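Local atomic coordinates of outer membrane protein SusF (Bacteroides thetaiotaomicron, PDB entry 4FE9), a protein that binds starch at the bacterial cell surface through carbohydrate-binding modules before the starch is transported into the periplasm for degradation. Residues V109-I115 and E135-Q141; K255-P260 and V356-D360; E262-T266 and A281-L285; E430-F434 and Q447-Q451. All coordinates share one frame; numbering follows the deposited sequence.

Interaction 1: residues V109-I115 and E135-Q141; sequences VVRELKI and EVSITLQ. With EDO (1,2-ethanediol), chain D.
Leu113 N donates to Ile138 O over 2.8 Å, with 173° at the hydrogen. The same oxygen takes a CA-H contact from Glu112. The return bond, Ile138 N to Leu113 O, is 3.0 Å long. Arg111 with Leu140 and Ile115 with Val136 repeat this two-bond pairing, making an antiparallel hairpin in the N-terminal E-set domain.

The face that carries Leu113, Ile115 and Ile138 is mostly apolar, with Arg111 at its end. Ile138 CG1 lies between its own backbone N and carbonyl carbon (chi1 65°). From there it touches both Leu113 CD1, at 4.0 Å, and Ile115 CD1, at 4.1 Å. Helix 92-102 and strand 48-57 pack on this side.

The other face is polar. Ser137 OG donates to Glu112 OE2 over 3.1 Å, nearly along the C-O axis of the carboxylate. On the same face Lys114 forms a salt bridge with Glu74. Beyond the strand end, Val110 CG1 packs on Thr139 CB at 3.6 Å. The backbone pairs therefore fix the register, while the two faces differ in chemistry: one closes on the domain core, and the exposed Glu112 and Ser137 mark the other as facing water.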
loop_
_atom_site.group_PDB
_atom_site.type_symbol
_atom_site.label_atom_id
_atom_site.label_comp_id
_atom_site.label_asym_id
_atom_site.label_seq_id
_atom_site.Cartn_x
_atom_site.Cartn_y
_atom_site.Cartn_z
ATOM N N VAL A 109 4.584 22.947 4.046
ATOM C CA VAL A 109 3.542 23.384 3.106
ATOM C C VAL A 109 2.414 24.064 3.933
ATOM O O VAL A 109 2.097 23.614 5.060
ATOM C CB VAL A 109 2.943 22.117 2.374
ATOM C CG1 VAL A 109 1.704 22.485 1.570
ATOM C CG2 VAL A 109 4.020 21.469 1.459
ATOM N N VAL A 110 1.751 25.066 3.359
ATOM C CA VAL A 110 0.592 25.699 4.056
ATOM C C VAL A 110 -0.592 24.717 4.215
ATOM O O VAL A 110 -1.117 24.194 3.231
ATOM C CB VAL A 110 0.118 26.983 3.340
ATOM C CG1 VAL A 110 -1.058 27.590 4.076
ATOM C CG2 VAL A 110 1.268 27.987 3.239
ATOM N N ARG A 111 -0.925 24.390 5.459
ATOM C CA ARG A 111 -1.975 23.396 5.740
ATOM C C ARG A 111 -3.218 24.098 6.268
ATOM O O ARG A 111 -3.145 24.876 7.209
ATOM C CB ARG A 111 -1.497 22.376 6.803
ATOM C CG ARG A 111 -0.260 21.588 6.391
ATOM C CD ARG A 111 -0.568 20.684 5.206
ATOM N NE ARG A 111 0.512 19.712 5.036
ATOM C CZ ARG A 111 0.663 18.942 3.966
ATOM N NH1 ARG A 111 -0.175 19.064 2.920
ATOM N NH2 ARG A 111 1.653 18.040 3.938
ATOM N N GLU A 112 -4.356 23.753 5.715
ATOM C CA GLU A 112 -5.610 24.257 6.223
ATOM C C GLU A 112 -6.108 23.467 7.470
ATOM O O GLU A 112 -6.072 22.234 7.509
ATOM C CB GLU A 112 -6.663 24.199 5.147
ATOM C CG GLU A 112 -8.023 24.562 5.657
ATOM C CD GLU A 112 -8.857 25.262 4.595
ATOM O OE1 GLU A 112 -8.699 24.908 3.398
ATOM O OE2 GLU A 112 -9.600 26.218 4.948
ATOM N N LEU A 113 -6.585 24.211 8.459
ATOM C CA LEU A 113 -7.225 23.643 9.614
ATOM C C LEU A 113 -8.646 24.221 9.730
ATOM O O LEU A 113 -8.816 25.417 9.930
ATOM C CB LEU A 113 -6.448 24.002 10.856
ATOM C CG LEU A 113 -4.991 23.539 10.932
ATOM C CD1 LEU A 113 -4.271 24.241 12.081
ATOM C CD2 LEU A 113 -4.970 22.010 11.110
ATOM N N LYS A 114 -9.627 23.333 9.745
ATOM C CA LYS A 114 -10.989 23.679 9.983
ATOM C C LYS A 114 -11.328 23.426 11.470
ATOM O O LYS A 114 -11.047 22.366 12.001
ATOM C CB LYS A 114 -11.873 22.872 9.030
ATOM C CG LYS A 114 -13.361 23.014 9.218
ATOM C CD LYS A 114 -14.109 22.254 8.082
ATOM C CE LYS A 114 -15.060 21.174 8.635
ATOM N NZ LYS A 114 -14.326 19.944 9.093
ATOM N N ILE A 115 -11.690 24.496 12.165
ATOM C CA ILE A 115 -11.937 24.465 13.610
ATOM C C ILE A 115 -13.422 24.427 13.886
ATOM O O ILE A 115 -14.176 25.274 13.407
ATOM C CB ILE A 115 -11.349 25.681 14.287
ATOM C CG1 ILE A 115 -9.873 25.807 13.916
ATOM C CG2 ILE A 115 -11.515 25.592 15.785
ATOM C CD1 ILE A 115 -9.287 27.108 14.244
ATOM N N GLU A 135 -18.294 26.728 11.568
ATOM C CA GLU A 135 -16.849 26.462 11.572
ATOM C C GLU A 135 -16.032 27.644 11.067
ATOM O O GLU A 135 -16.536 28.470 10.339
ATOM C CB GLU A 135 -16.562 25.234 10.718
ATOM C CG GLU A 135 -17.524 24.127 10.998
ATOM C CD GLU A 135 -17.228 22.862 10.210
ATOM O OE1 GLU A 135 -16.914 22.970 9.000
ATOM O OE2 GLU A 135 -17.309 21.754 10.803
ATOM N N VAL A 136 -14.755 27.707 11.452
ATOM C CA VAL A 136 -13.843 28.712 10.923
ATOM C C VAL A 136 -12.514 28.041 10.505
ATOM O O VAL A 136 -12.301 26.853 10.807
ATOM C CB VAL A 136 -13.560 29.829 11.957
ATOM C CG1 VAL A 136 -14.896 30.522 12.390
ATOM C CG2 VAL A 136 -12.844 29.282 13.168
ATOM N N SER A 137 -11.668 28.787 9.770
ATOM C CA SER A 137 -10.466 28.232 9.063
ATOM C C SER A 137 -9.292 29.028 9.506
ATOM O O SER A 137 -9.371 30.254 9.563
ATOM C CB SER A 137 -10.552 28.439 7.540
ATOM O OG SER A 137 -11.533 27.636 6.975
ATOM N N ILE A 138 -8.172 28.339 9.749
ATOM C CA ILE A 138 -6.880 28.969 9.745
ATOM C C ILE A 138 -5.909 28.062 8.966
ATOM O O ILE A 138 -6.295 26.965 8.488
ATOM C CB ILE A 138 -6.342 29.179 11.188
ATOM C CG1 ILE A 138 -6.089 27.830 11.846
ATOM C CG2 ILE A 138 -7.358 30.016 12.057
ATOM C CD1 ILE A 138 -5.217 27.935 13.045
ATOM N N THR A 139 -4.702 28.558 8.747
ATOM C CA THR A 139 -3.651 27.740 8.162
ATOM C C THR A 139 -2.365 27.842 8.944
ATOM O O THR A 139 -2.189 28.764 9.756
ATOM C CB THR A 139 -3.365 28.161 6.756
ATOM O OG1 THR A 139 -2.720 29.450 6.769
ATOM C CG2 THR A 139 -4.673 28.201 5.934
ATOM N N LEU A 140 -1.546 26.795 8.826
ATOM C CA LEU A 140 -0.292 26.720 9.533
ATOM C C LEU A 140 0.720 26.031 8.609
ATOM O O LEU A 140 0.393 25.044 7.933
ATOM C CB LEU A 140 -0.442 25.913 10.844
ATOM C CG LEU A 140 0.811 25.692 11.709
ATOM C CD1 LEU A 140 0.512 25.725 13.225
ATOM C CD2 LEU A 140 1.517 24.382 11.346
ATOM N N GLN A 141 1.921 26.563 8.569
ATOM C CA GLN A 141 2.977 25.965 7.769
ATOM C C GLN A 141 4.062 25.454 8.679
ATOM O O GLN A 141 4.760 26.242 9.335
ATOM C CB GLN A 141 3.568 27.010 6.815
ATOM C CG GLN A 141 4.728 26.451 5.934
ATOM C CD GLN A 141 5.477 27.556 5.214
ATOM O OE1 GLN A 141 5.001 28.668 5.124
ATOM N NE2 GLN A 141 6.666 27.266 4.770
HETATM C C1 EDO D . 8.695 30.307 4.286
HETATM O O1 EDO D . 9.150 29.101 3.643
HETATM C C2 EDO D . 9.103 30.272 5.751
HETATM O O2 EDO D . 10.452 29.758 5.881
#

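Interaction 2: residues K255-P260 and V356-D360; sequences KDNSAP and VIGDD
Lys255 and Asp360 form the charged contact, with NZ 2.9 Å from OD2. The ammonium uses the syn lone pair of that oxygen, and the two side chains cross at about a right angle.

One direct backbone bond joins the segments. Gly358 N donates to Ser258 O; the modelled 2.6 Å is short. The acceptor loop is braced from within: Asp256 OD1 accepts from Ser258 OG at 2.7 Å and from Ser258 N at 3.0 Å, the second bond making an Asx turn. The Asp256 carboxylate points this way because CG is anti to the backbone N (chi1 177°). Its other oxygen, OD2, rests 3.4 Å from Gly358 CA.

Water adds a further link, bridging Asp256 N and Asp359 OD2.

Apolar packing lies at the far end. Pro260 sets CD 3.6 Å from Val356 CG1, and its ring crosses that side chain at about a right angle. Ala259 CB adds a looser touch on Ile357 CG1 at 4.3 Å.

Residues 357-360 are a type II' turn with glycine in second place, typical of a tight two-residue beta hairpin. Here the hairpin of the second carbohydrate-binding module packs against the chain leaving the first.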
loop_
_atom_site.group_PDB
_atom_site.type_symbol
_atom_site.label_atom_id
_atom_site.label_comp_id
_atom_site.label_asym_id
_atom_site.label_seq_id
_atom_site.Cartn_x
_atom_site.Cartn_y
_atom_site.Cartn_z
ATOM N N LYS A 255 8.529 -2.542 7.929
ATOM C CA LYS A 255 7.491 -3.495 7.597
ATOM C C LYS A 255 8.062 -4.899 7.403
ATOM O O LYS A 255 9.231 -5.053 7.098
ATOM C CB LYS A 255 6.737 -3.040 6.341
ATOM C CG LYS A 255 5.813 -1.819 6.640
ATOM C CD LYS A 255 5.389 -1.030 5.384
ATOM C CE LYS A 255 4.982 -1.938 4.268
ATOM N NZ LYS A 255 3.841 -1.333 3.491
ATOM N N ASP A 256 7.263 -5.900 7.775
ATOM C CA ASP A 256 7.567 -7.314 7.509
ATOM C C ASP A 256 7.753 -7.510 5.992
ATOM O O ASP A 256 6.953 -7.012 5.186
ATOM C CB ASP A 256 6.398 -8.153 8.068
ATOM C CG ASP A 256 6.539 -9.649 7.808
ATOM O OD1 ASP A 256 7.549 -10.096 7.213
ATOM O OD2 ASP A 256 5.574 -10.373 8.143
ATOM N N ASN A 257 8.897 -8.065 5.597
ATOM C CA ASN A 257 9.204 -8.179 4.174
ATOM C C ASN A 257 9.334 -9.635 3.734
ATOM O O ASN A 257 9.979 -9.933 2.717
ATOM C CB ASN A 257 10.476 -7.391 3.834
ATOM C CG ASN A 257 10.546 -6.996 2.357
ATOM O OD1 ASN A 257 9.515 -6.711 1.729
ATOM N ND2 ASN A 257 11.760 -7.035 1.778
ATOM N N SER A 258 8.795 -10.552 4.543
ATOM C CA SER A 258 8.784 -11.954 4.165
ATOM C C SER A 258 7.564 -12.182 3.299
ATOM O O SER A 258 6.687 -11.329 3.233
ATOM C CB SER A 258 8.720 -12.860 5.404
ATOM O OG SER A 258 7.553 -12.586 6.138
ATOM N N ALA A 259 7.561 -13.285 2.558
ATOM C CA ALA A 259 6.495 -13.559 1.594
ATOM C C ALA A 259 6.355 -15.070 1.450
ATOM O O ALA A 259 7.340 -15.769 1.450
ATOM C CB ALA A 259 6.838 -12.939 0.250
ATOM N N PRO A 260 5.129 -15.558 1.243
ATOM C CA PRO A 260 4.968 -16.980 0.864
ATOM C C PRO A 260 5.721 -17.322 -0.453
ATOM O O PRO A 260 5.762 -16.511 -1.362
ATOM C CB PRO A 260 3.439 -17.112 0.676
ATOM C CG PRO A 260 3.015 -15.751 0.199
ATOM C CD PRO A 260 3.931 -14.753 0.913
ATOM N N VAL A 356 1.422 -11.073 -1.930
ATOM C CA VAL A 356 1.423 -11.141 -0.456
ATOM C C VAL A 356 2.843 -10.839 0.022
ATOM O O VAL A 356 3.795 -11.570 -0.313
ATOM C CB VAL A 356 1.035 -12.562 0.037
ATOM C CG1 VAL A 356 1.090 -12.664 1.578
ATOM C CG2 VAL A 356 -0.337 -12.951 -0.481
ATOM N N ILE A 357 3.025 -9.701 0.653
ATOM C CA ILE A 357 4.276 -9.444 1.309
ATOM C C ILE A 357 4.033 -9.016 2.726
ATOM O O ILE A 357 3.263 -8.091 2.970
ATOM C CB ILE A 357 5.094 -8.404 0.578
ATOM C CG1 ILE A 357 5.531 -8.941 -0.775
ATOM C CG2 ILE A 357 6.357 -8.032 1.404
ATOM C CD1 ILE A 357 5.534 -7.901 -1.858
ATOM N N GLY A 358 4.582 -9.781 3.669
ATOM C CA GLY A 358 4.271 -9.610 5.066
ATOM C C GLY A 358 2.773 -9.606 5.306
ATOM O O GLY A 358 2.096 -10.590 5.035
ATOM N N ASP A 359 2.253 -8.432 5.664
ATOM C CA ASP A 359 0.823 -8.250 5.973
ATOM C C ASP A 359 -0.007 -7.799 4.759
ATOM O O ASP A 359 -1.216 -7.986 4.748
ATOM C CB ASP A 359 0.666 -7.217 7.092
ATOM C CG ASP A 359 1.068 -7.764 8.448
ATOM O OD1 ASP A 359 0.507 -8.816 8.859
ATOM O OD2 ASP A 359 1.972 -7.165 9.089
ATOM N N ASP A 360 0.624 -7.056 3.839
ATOM C CA ASP A 360 -0.079 -6.464 2.673
ATOM C C ASP A 360 -0.492 -7.533 1.648
ATOM O O ASP A 360 0.362 -8.205 1.064
ATOM C CB ASP A 360 0.812 -5.422 1.961
ATOM C CG ASP A 360 1.409 -4.383 2.925
ATOM O OD1 ASP A 360 0.964 -4.320 4.111
ATOM O OD2 ASP A 360 2.303 -3.613 2.482
HETATM O O HOH W 1 4.610 -5.419 8.863
HETATM O O HOH W 2 3.819 -5.891 5.907
HETATM O O HOH W 3 4.731 -5.373 3.858
#

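Interaction 3: residues E262-T266 and A281-L285; sequences ELYMT and AWKAL. With EDO (1,2-ethanediol), chain F.
Thr266 sits on Trp282. Its CB lies 3.8 Å from the centroid of the six-membered ring, 18° off the normal, a CH-pi contact over one face. Thr266 CG2 reaches the same face, 3.5 Å from Trp282 CZ3. CG2 is held there between the backbone N and the carbonyl carbon. That leaves OG1 anti to the backbone N (chi1 -168°), where it donates to Ala281 O at 2.8 Å. One threonine thus uses its methyl on the indole and its hydroxyl on the carbonyl of Ala281, the residue before the tryptophan.

Tyr264 packs beside them. Its CB is 4.0 Å from Trp282 CE3, and its CE1 is 3.7 Å from Ala284 CB. The phenol is tied back within its own segment, since OH donates to Glu262 OE1 from well above the carboxylate plane. On the other side of the sheet, Met265 CB meets Leu285 CD1 at 3.9 Å.

The backbone positions these groups. Met265 and Lys283 exchange two amide bonds, the one from Lys283 N to Met265 O being nearly straight at 177°. Leu285 N donates to Leu263 O, and a water spans Leu263 N and Leu285 O.

Further out, Trp282 NE1 is held by Gly273 O. The Trp282 ring stands edge-to-face to Trp315 of the glycan pocket, which is consistent with Trp282 being a second-shell residue behind that pocket. Strand 264-267 lies between strands 306-310 and 283-287 in the antiparallel sheet, while Met265, Leu263 and Leu285 face phenylalanines of strand 294-301.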
loop_
_atom_site.group_PDB
_atom_site.type_symbol
_atom_site.label_atom_id
_atom_site.label_comp_id
_atom_site.label_asym_id
_atom_site.label_seq_id
_atom_site.Cartn_x
_atom_site.Cartn_y
_atom_site.Cartn_z
ATOM N N GLU A 262 4.864 -20.335 -1.979
ATOM C CA GLU A 262 3.773 -20.987 -2.724
ATOM C C GLU A 262 2.454 -20.404 -2.313
ATOM O O GLU A 262 2.310 -19.941 -1.186
ATOM C CB GLU A 262 3.785 -22.491 -2.447
ATOM C CG GLU A 262 5.099 -23.193 -2.902
ATOM C CD GLU A 262 5.046 -24.737 -2.752
ATOM O OE1 GLU A 262 4.215 -25.254 -1.960
ATOM O OE2 GLU A 262 5.893 -25.416 -3.371
ATOM N N LEU A 263 1.436 -20.614 -3.140
ATOM C CA LEU A 263 0.090 -20.136 -2.831
ATOM C C LEU A 263 -0.967 -21.009 -3.493
ATOM O O LEU A 263 -0.781 -21.493 -4.624
ATOM C CB LEU A 263 -0.097 -18.685 -3.297
ATOM C CG LEU A 263 -1.303 -17.985 -2.668
ATOM C CD1 LEU A 263 -1.012 -17.606 -1.210
ATOM C CD2 LEU A 263 -1.701 -16.773 -3.475
ATOM N N TYR A 264 -2.050 -21.245 -2.762
ATOM C CA TYR A 264 -3.077 -22.184 -3.178
ATOM C C TYR A 264 -4.436 -21.554 -2.961
ATOM O O TYR A 264 -4.591 -20.678 -2.097
ATOM C CB TYR A 264 -2.991 -23.470 -2.371
ATOM C CG TYR A 264 -1.701 -24.252 -2.567
ATOM C CD1 TYR A 264 -1.612 -25.260 -3.529
ATOM C CD2 TYR A 264 -0.590 -24.007 -1.759
ATOM C CE1 TYR A 264 -0.434 -25.996 -3.696
ATOM C CE2 TYR A 264 0.593 -24.700 -1.937
ATOM C CZ TYR A 264 0.680 -25.665 -2.927
ATOM O OH TYR A 264 1.832 -26.388 -3.051
ATOM N N MET A 265 -5.355 -21.875 -3.864
ATOM C CA MET A 265 -6.728 -21.403 -3.806
ATOM C C MET A 265 -7.647 -22.581 -3.566
ATOM O O MET A 265 -7.426 -23.673 -4.100
ATOM C CB MET A 265 -7.102 -20.732 -5.121
ATOM C CG MET A 265 -8.591 -20.319 -5.224
ATOM S SD MET A 265 -8.932 -19.375 -6.694
ATOM C CE MET A 265 -9.104 -20.712 -7.876
ATOM N N THR A 266 -8.538 -22.420 -2.597
ATOM C CA THR A 266 -9.678 -23.296 -2.447
ATOM C C THR A 266 -10.956 -22.447 -2.450
ATOM O O THR A 266 -10.922 -21.253 -2.808
ATOM C CB THR A 266 -9.573 -24.133 -1.170
ATOM O OG1 THR A 266 -10.561 -25.168 -1.185
ATOM C CG2 THR A 266 -9.749 -23.261 0.088
ATOM N N ALA A 281 -8.936 -30.435 -3.778
ATOM C CA ALA A 281 -9.459 -29.358 -2.963
ATOM C C ALA A 281 -8.641 -28.029 -3.075
ATOM O O ALA A 281 -9.155 -26.959 -2.752
ATOM C CB ALA A 281 -9.564 -29.800 -1.542
ATOM N N TRP A 282 -7.373 -28.124 -3.512
ATOM C CA TRP A 282 -6.419 -26.968 -3.463
ATOM C C TRP A 282 -5.715 -26.768 -4.784
ATOM O O TRP A 282 -5.021 -27.665 -5.249
ATOM C CB TRP A 282 -5.379 -27.183 -2.385
ATOM C CG TRP A 282 -5.944 -27.293 -1.050
ATOM C CD1 TRP A 282 -6.386 -28.424 -0.448
ATOM C CD2 TRP A 282 -6.274 -26.207 -0.163
ATOM N NE1 TRP A 282 -6.925 -28.127 0.789
ATOM C CE2 TRP A 282 -6.839 -26.775 0.997
ATOM C CE3 TRP A 282 -6.078 -24.819 -0.213
ATOM C CZ2 TRP A 282 -7.180 -26.012 2.114
ATOM C CZ3 TRP A 282 -6.410 -24.059 0.898
ATOM C CH2 TRP A 282 -7.017 -24.651 2.025
ATOM N N LYS A 283 -5.887 -25.596 -5.393
ATOM C CA LYS A 283 -5.278 -25.313 -6.681
ATOM C C LYS A 283 -4.023 -24.447 -6.495
ATOM O O LYS A 283 -4.110 -23.317 -6.011
ATOM C CB LYS A 283 -6.258 -24.569 -7.582
ATOM C CG LYS A 283 -7.645 -25.257 -7.745
ATOM C CD LYS A 283 -7.576 -26.376 -8.759
ATOM C CE LYS A 283 -7.755 -27.712 -8.083
ATOM N NZ LYS A 283 -8.371 -28.734 -8.994
ATOM N N ALA A 284 -2.885 -24.948 -6.943
ATOM C CA ALA A 284 -1.635 -24.169 -6.908
ATOM C C ALA A 284 -1.713 -22.995 -7.882
ATOM O O ALA A 284 -2.254 -23.135 -8.976
ATOM C CB ALA A 284 -0.441 -25.078 -7.230
ATOM N N LEU A 285 -1.342 -21.798 -7.428
ATOM C CA LEU A 285 -1.026 -20.702 -8.370
ATOM C C LEU A 285 0.442 -20.720 -8.791
ATOM O O LEU A 285 1.246 -21.359 -8.180
ATOM C CB LEU A 285 -1.380 -19.337 -7.779
ATOM C CG LEU A 285 -2.884 -18.999 -7.790
ATOM C CD1 LEU A 285 -3.598 -19.722 -6.593
ATOM C CD2 LEU A 285 -3.090 -17.467 -7.733
HETATM C C1 EDO F . -3.673 -22.496 -13.548
HETATM O O1 EDO F . -3.426 -21.387 -14.423
HETATM C C2 EDO F . -2.764 -22.339 -12.354
HETATM O O2 EDO F . -2.929 -23.471 -11.498
HETATM O O HOH W 4 2.453 -22.044 -5.777
#

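Interaction 4: residues E430-F434 and Q447-Q451; sequences EFIIF and QAAVQ
Val450 pushes its CG2 methyl into the notch between Ile432 and Phe434. The methyl is 3.3 Å from Phe434 CE1 and 3.9 Å from Ile432 CG1. The carbonyl oxygen of Ile433 lines the bottom of the notch, 3.7 Å from CG2.

The Phe434 ring is itself a bump, gripped by the bend of residues 447-450. Ala448 O lies at its edge, in the ring plane, 3.4 Å from CZ. Ala448 CB and Gln447 CB border the same CZ, at 4.0 Å and 4.1 Å. Ile432 CG2 sits over one face near the rim, and the Gln447 amide also touches this methyl.

Strand 430-434 belongs to the antiparallel sheet of the third carbohydrate-binding module, flanked by strands 410-415 and 437-440. The 447-451 loop folds across it before joining strand 451-452.

Gln447 slides past Ile432 in the opposite direction, with OE1 3.6 Å from Ile432 CG2. Its CG is anti to the carbonyl carbon (chi1 -64°) and the chain runs on extended, carrying the amide past Ile432. Gln447 NE2 donates to Ala439 O of the neighbouring strand 437-440. No direct hydrogen bond joins the segments. A water accepts from Gln447 N and makes a weak bond to Glu430 OE2, an oxygen also salt-bridged to Arg441.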
loop_
_atom_site.group_PDB
_atom_site.type_symbol
_atom_site.label_atom_id
_atom_site.label_comp_id
_atom_site.label_asym_id
_atom_site.label_seq_id
_atom_site.Cartn_x
_atom_site.Cartn_y
_atom_site.Cartn_z
ATOM N N GLU A 430 5.355 -16.988 -18.312
ATOM C CA GLU A 430 5.241 -17.725 -19.549
ATOM C C GLU A 430 5.224 -19.201 -19.283
ATOM O O GLU A 430 5.443 -19.659 -18.132
ATOM C CB GLU A 430 6.347 -17.334 -20.557
ATOM C CG GLU A 430 7.775 -17.892 -20.195
ATOM C CD GLU A 430 8.723 -17.932 -21.385
ATOM O OE1 GLU A 430 8.257 -18.234 -22.538
ATOM O OE2 GLU A 430 9.957 -17.791 -21.152
ATOM N N PHE A 431 4.798 -19.948 -20.289
ATOM C CA PHE A 431 4.707 -21.378 -20.164
ATOM C C PHE A 431 4.673 -22.029 -21.550
ATOM O O PHE A 431 4.773 -21.352 -22.588
ATOM C CB PHE A 431 3.433 -21.746 -19.377
ATOM C CG PHE A 431 2.195 -21.182 -19.974
ATOM C CD1 PHE A 431 1.493 -21.892 -20.936
ATOM C CD2 PHE A 431 1.791 -19.892 -19.667
ATOM C CE1 PHE A 431 0.352 -21.364 -21.516
ATOM C CE2 PHE A 431 0.640 -19.364 -20.226
ATOM C CZ PHE A 431 -0.056 -20.087 -21.185
ATOM N N ILE A 432 4.652 -23.333 -21.546
ATOM C CA ILE A 432 4.704 -24.120 -22.782
ATOM C C ILE A 432 4.056 -25.507 -22.490
ATOM O O ILE A 432 3.570 -25.750 -21.377
ATOM C CB ILE A 432 6.182 -24.243 -23.289
ATOM C CG1 ILE A 432 6.242 -24.602 -24.786
ATOM C CG2 ILE A 432 6.979 -25.240 -22.421
ATOM C CD1 ILE A 432 5.591 -23.590 -25.685
ATOM N N ILE A 433 3.980 -26.368 -23.504
ATOM C CA ILE A 433 3.506 -27.759 -23.317
ATOM C C ILE A 433 4.654 -28.758 -23.514
ATOM O O ILE A 433 5.339 -28.713 -24.534
ATOM C CB ILE A 433 2.389 -28.105 -24.349
ATOM C CG1 ILE A 433 1.164 -27.274 -24.083
ATOM C CG2 ILE A 433 2.042 -29.558 -24.307
ATOM C CD1 ILE A 433 1.013 -26.198 -25.074
ATOM N N PHE A 434 4.836 -29.672 -22.551
ATOM C CA PHE A 434 5.717 -30.841 -22.728
ATOM C C PHE A 434 4.897 -32.069 -22.422
ATOM O O PHE A 434 4.330 -32.180 -21.323
ATOM C CB PHE A 434 6.909 -30.810 -21.739
ATOM C CG PHE A 434 7.867 -29.623 -21.931
ATOM C CD1 PHE A 434 8.521 -29.420 -23.165
ATOM C CD2 PHE A 434 8.312 -28.881 -20.803
ATOM C CE1 PHE A 434 9.499 -28.381 -23.311
ATOM C CE2 PHE A 434 9.267 -27.870 -20.932
ATOM C CZ PHE A 434 9.850 -27.600 -22.210
ATOM N N GLN A 447 12.786 -22.222 -20.868
ATOM C CA GLN A 447 12.409 -23.615 -21.027
ATOM C C GLN A 447 13.004 -24.189 -22.294
ATOM O O GLN A 447 13.323 -23.446 -23.238
ATOM C CB GLN A 447 10.870 -23.765 -21.015
ATOM C CG GLN A 447 10.247 -23.345 -19.655
ATOM C CD GLN A 447 8.738 -23.342 -19.664
ATOM O OE1 GLN A 447 8.153 -22.529 -20.415
ATOM N NE2 GLN A 447 8.135 -24.159 -18.921
ATOM N N ALA A 448 13.157 -25.501 -22.321
ATOM C CA ALA A 448 13.565 -26.199 -23.549
ATOM C C ALA A 448 12.613 -25.895 -24.698
ATOM O O ALA A 448 11.412 -25.683 -24.477
ATOM C CB ALA A 448 13.661 -27.717 -23.299
ATOM N N ALA A 449 13.190 -25.602 -25.859
ATOM C CA ALA A 449 12.430 -25.091 -26.996
ATOM C C ALA A 449 11.446 -26.160 -27.478
ATOM O O ALA A 449 11.779 -27.340 -27.520
ATOM C CB ALA A 449 13.382 -24.699 -28.138
ATOM N N VAL A 450 10.257 -25.734 -27.881
ATOM C CA VAL A 450 9.247 -26.650 -28.470
ATOM C C VAL A 450 8.822 -26.121 -29.835
ATOM O O VAL A 450 8.521 -24.937 -29.959
ATOM C CB VAL A 450 8.022 -26.766 -27.576
ATOM C CG1 VAL A 450 6.894 -27.534 -28.295
ATOM C CG2 VAL A 450 8.391 -27.446 -26.282
ATOM N N GLN A 451 9.081 -26.915 -30.883
ATOM C CA GLN A 451 8.895 -26.463 -32.285
ATOM C C GLN A 451 7.432 -26.620 -32.712
ATOM O O GLN A 451 6.762 -27.579 -32.334
ATOM C CB GLN A 451 9.793 -27.254 -33.260
ATOM C CG GLN A 451 11.267 -27.177 -32.964
ATOM C CD GLN A 451 11.796 -25.753 -32.969
ATOM O OE1 GLN A 451 11.476 -24.969 -33.857
ATOM N NE2 GLN A 451 12.689 -25.446 -32.030
HETATM O O HOH W 5 10.959 -20.104 -21.933
HETATM O O HOH W 6 8.860 -21.603 -22.957
#

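In the fold
From the N terminus, interaction 1 comes first. It pairs the open ends of the long hairpin of strands 111-122 and 128-141 in the N-terminal domain. Interaction 2 opens at the end of the first carbohydrate-binding module and closes about a hundred residues later, so nearly all of the second module lies within its loop. Interaction 3 is nested there and joins the first two strands of that module. Interaction 4 follows in series and closes a small loop in the third module. Interactions 1 and 4 are farthest apart, their centres about 62 Å from each other. Interactions 2 and 3 adjoin in sequence, with centres about 18 Å apart. No two contacts cross. Of the four, only interaction 2 joins two modules.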